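Local coordinates for CDP-4-keto-6-deoxy-D-glucose-3-dehydrase (Yersinia pseudotuberculosis, PDB 3BB8), which binds pyridoxal 5'-phosphate and probably removes the C3 hydroxyl of CDP-4-keto-6-deoxy-D-glucose, a step linked to lipopolysaccharide sugar biosynthesis, at residues Tyr79-Thr83 and Ile241-Arg245. The protein carries 1 engineered substitution. Residues are numbered along the deposited sequence; the frame is centred on the assembly and turned at random.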
ATOM      1  N   TYR A  79      10.348  18.189   1.889  1.00 45.36           N
ATOM      2  CA  TYR A  79       9.299  17.304   1.403  1.00 46.02           C
ATOM      3  C   TYR A  79       9.277  15.891   1.975  1.00 45.00           C
ATOM      4  O   TYR A  79      10.243  15.134   1.866  1.00 45.36           O
ATOM      5  CB  TYR A  79       9.378  17.244  -0.114  1.00 48.83           C
ATOM      6  CG  TYR A  79       9.456  18.618  -0.724  1.00 52.11           C
ATOM      7  CD1 TYR A  79       8.418  19.536  -0.546  1.00 54.00           C
ATOM      8  CD2 TYR A  79      10.580  19.021  -1.446  1.00 53.25           C
ATOM      9  CE1 TYR A  79       8.496  20.826  -1.068  1.00 55.99           C
ATOM     10  CE2 TYR A  79      10.669  20.311  -1.977  1.00 56.44           C
ATOM     11  CZ  TYR A  79       9.623  21.209  -1.782  1.00 57.23           C
ATOM     12  OH  TYR A  79       9.704  22.487  -2.292  1.00 59.34           O
ATOM     13  N   VAL A  80       8.146  15.549   2.580  1.00 43.25           N
ATOM     14  CA  VAL A  80       7.940  14.240   3.176  1.00 40.59           C
ATOM     15  C   VAL A  80       6.559  13.736   2.771  1.00 39.72           C
ATOM     16  O   VAL A  80       5.557  14.402   2.997  1.00 37.08           O
ATOM     17  CB  VAL A  80       8.017  14.310   4.720  1.00 42.18           C
ATOM     18  CG1 VAL A  80       7.552  12.987   5.333  1.00 38.83           C
ATOM     19  CG2 VAL A  80       9.449  14.632   5.156  1.00 40.44           C
ATOM     20  N   LEU A  81       6.518  12.554   2.165  1.00 38.73           N
ATOM     21  CA  LEU A  81       5.263  11.950   1.732  1.00 34.37           C
ATOM     22  C   LEU A  81       5.056  10.614   2.439  1.00 32.35           C
ATOM     23  O   LEU A  81       5.942   9.756   2.411  1.00 28.77           O
ATOM     24  CB  LEU A  81       5.296  11.706   0.222  1.00 34.29           C
ATOM     25  CG  LEU A  81       5.289  12.905  -0.720  1.00 34.60           C
ATOM     26  CD1 LEU A  81       5.524  12.428  -2.148  1.00 32.89           C
ATOM     27  CD2 LEU A  81       3.950  13.633  -0.603  1.00 31.57           C
ATOM     28  N   THR A  82       3.898  10.428   3.066  1.00 27.76           N
ATOM     29  CA  THR A  82       3.645   9.163   3.721  1.00 27.96           C
ATOM     30  C   THR A  82       3.127   8.145   2.719  1.00 28.86           C
ATOM     31  O   THR A  82       2.552   8.503   1.685  1.00 29.52           O
ATOM     32  CB  THR A  82       2.628   9.290   4.871  1.00 27.98           C
ATOM     33  OG1 THR A  82       1.405   9.861   4.383  1.00 28.01           O
ATOM     34  CG2 THR A  82       3.207  10.151   5.993  1.00 26.58           C
ATOM     35  N   THR A  83       3.344   6.870   3.026  1.00 28.52           N
ATOM     36  CA  THR A  83       2.890   5.787   2.162  1.00 26.78           C
ATOM     37  C   THR A  83       2.585   4.545   3.014  1.00 26.64           C
ATOM     38  O   THR A  83       2.777   4.575   4.226  1.00 27.51           O
ATOM     39  CB  THR A  83       3.933   5.499   1.061  1.00 25.40           C
ATOM     40  OG1 THR A  83       3.433   4.486   0.186  1.00 28.16           O
ATOM     41  CG2 THR A  83       5.253   5.077   1.663  1.00 22.51           C
ATOM     42  N   ILE A 241       6.652  11.763  -7.197  1.00 34.47           N
ATOM     43  CA  ILE A 241       6.323  10.746  -6.188  1.00 32.79           C
ATOM     44  C   ILE A 241       4.844  10.752  -5.849  1.00 33.82           C
ATOM     45  O   ILE A 241       4.171   9.720  -5.936  1.00 32.57           O
ATOM     46  CB  ILE A 241       7.064  10.990  -4.835  1.00 33.73           C
ATOM     47  CG1 ILE A 241       8.546  11.255  -5.072  1.00 30.14           C
ATOM     48  CG2 ILE A 241       6.890   9.777  -3.901  1.00 30.05           C
ATOM     49  CD1 ILE A 241       9.294  10.100  -5.612  1.00 36.36           C
ATOM     50  N   GLU A 242       4.361  11.920  -5.427  1.00 34.50           N
ATOM     51  CA  GLU A 242       2.963  12.111  -5.038  1.00 32.76           C
ATOM     52  C   GLU A 242       1.992  11.644  -6.122  1.00 32.37           C
ATOM     53  O   GLU A 242       0.955  11.044  -5.826  1.00 30.16           O
ATOM     54  CB  GLU A 242       2.721  13.587  -4.712  1.00 34.53           C
ATOM     55  CG  GLU A 242       1.349  13.886  -4.109  1.00 39.99           C
ATOM     56  CD  GLU A 242       1.281  15.279  -3.494  1.00 42.68           C
ATOM     57  OE1 GLU A 242       1.630  16.254  -4.196  1.00 44.25           O
ATOM     58  OE2 GLU A 242       0.879  15.401  -2.314  1.00 44.14           O
ATOM     59  N   SER A 243       2.335  11.925  -7.376  1.00 31.93           N
ATOM     60  CA  SER A 243       1.508  11.526  -8.507  1.00 30.94           C
ATOM     61  C   SER A 243       1.430   9.998  -8.581  1.00 30.81           C
ATOM     62  O   SER A 243       0.347   9.425  -8.739  1.00 30.27           O
ATOM     63  CB  SER A 243       2.099  12.080  -9.802  1.00 28.09           C
ATOM     64  OG  SER A 243       1.371  11.628 -10.930  1.00 28.28           O
ATOM     65  N   PHE A 244       2.579   9.343  -8.468  1.00 29.09           N
ATOM     66  CA  PHE A 244       2.628   7.885  -8.507  1.00 28.52           C
ATOM     67  C   PHE A 244       1.849   7.287  -7.329  1.00 28.72           C
ATOM     68  O   PHE A 244       1.162   6.272  -7.467  1.00 27.26           O
ATOM     69  CB  PHE A 244       4.072   7.415  -8.463  1.00 24.79           C
ATOM     70  CG  PHE A 244       4.740   7.376  -9.805  1.00 24.43           C
ATOM     71  CD1 PHE A 244       4.335   6.460 -10.772  1.00 20.32           C
ATOM     72  CD2 PHE A 244       5.809   8.226 -10.091  1.00 24.06           C
ATOM     73  CE1 PHE A 244       4.985   6.383 -12.009  1.00 22.57           C
ATOM     74  CE2 PHE A 244       6.467   8.157 -11.326  1.00 20.87           C
ATOM     75  CZ  PHE A 244       6.052   7.232 -12.285  1.00 21.79           C
ATOM     76  N   ARG A 245       1.944   7.933  -6.174  1.00 27.51           N
ATOM     77  CA  ARG A 245       1.240   7.449  -5.004  1.00 27.57           C
ATOM     78  C   ARG A 245      -0.258   7.656  -5.169  1.00 26.95           C
ATOM     79  O   ARG A 245      -1.057   6.817  -4.769  1.00 26.46           O
ATOM     80  CB  ARG A 245       1.711   8.173  -3.732  1.00 22.90           C
ATOM     81  CG  ARG A 245       1.062   7.608  -2.469  1.00 22.87           C
ATOM     82  CD  ARG A 245       1.228   8.524  -1.257  1.00 26.24           C
ATOM     83  NE  ARG A 245       0.524   9.793  -1.407  1.00 26.95           N
ATOM     84  CZ  ARG A 245       0.695  10.846  -0.603  1.00 30.51           C
ATOM     85  NH1 ARG A 245       1.548  10.790   0.420  1.00 25.99           N
ATOM     86  NH2 ARG A 245       0.021  11.964  -0.832  1.00 29.27           N
TER
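This helix-on-sheet contact belongs to the aspartate aminotransferase fold, in which a large mixed sheet is covered by helices. Strand 79-83 pairs antiparallel with strand 228-232, which leads into helix 235-245. The strand and helix segments run almost parallel, 14° apart, with axes 9.8 Å apart at closest approach. Ile241 begins the contact: its CB (3.4 Å) and CG2 pack on CD1 of Leu81. The CG1-CD1 arm leads away from strand 79-83, and the side chain touches Val230 and Ala96. At Glu242 the backbone N is 3.5 Å from CD1 of Leu81, so the leucine packs against the helix backbone as well. The carboxylate of Glu242 forms a salt bridge with Lys238, one turn earlier. Ser243 and Phe244 are out of reach of strand 79-83, and Phe244 stacks on His284. Arg245 then reaches back across the gap. Its aliphatic chain is extended through chi2, which carries the guanidinium to the strand. There Arg245 NH1 donates a hydrogen bond to the backbone O of Thr82, at 2.8 Å.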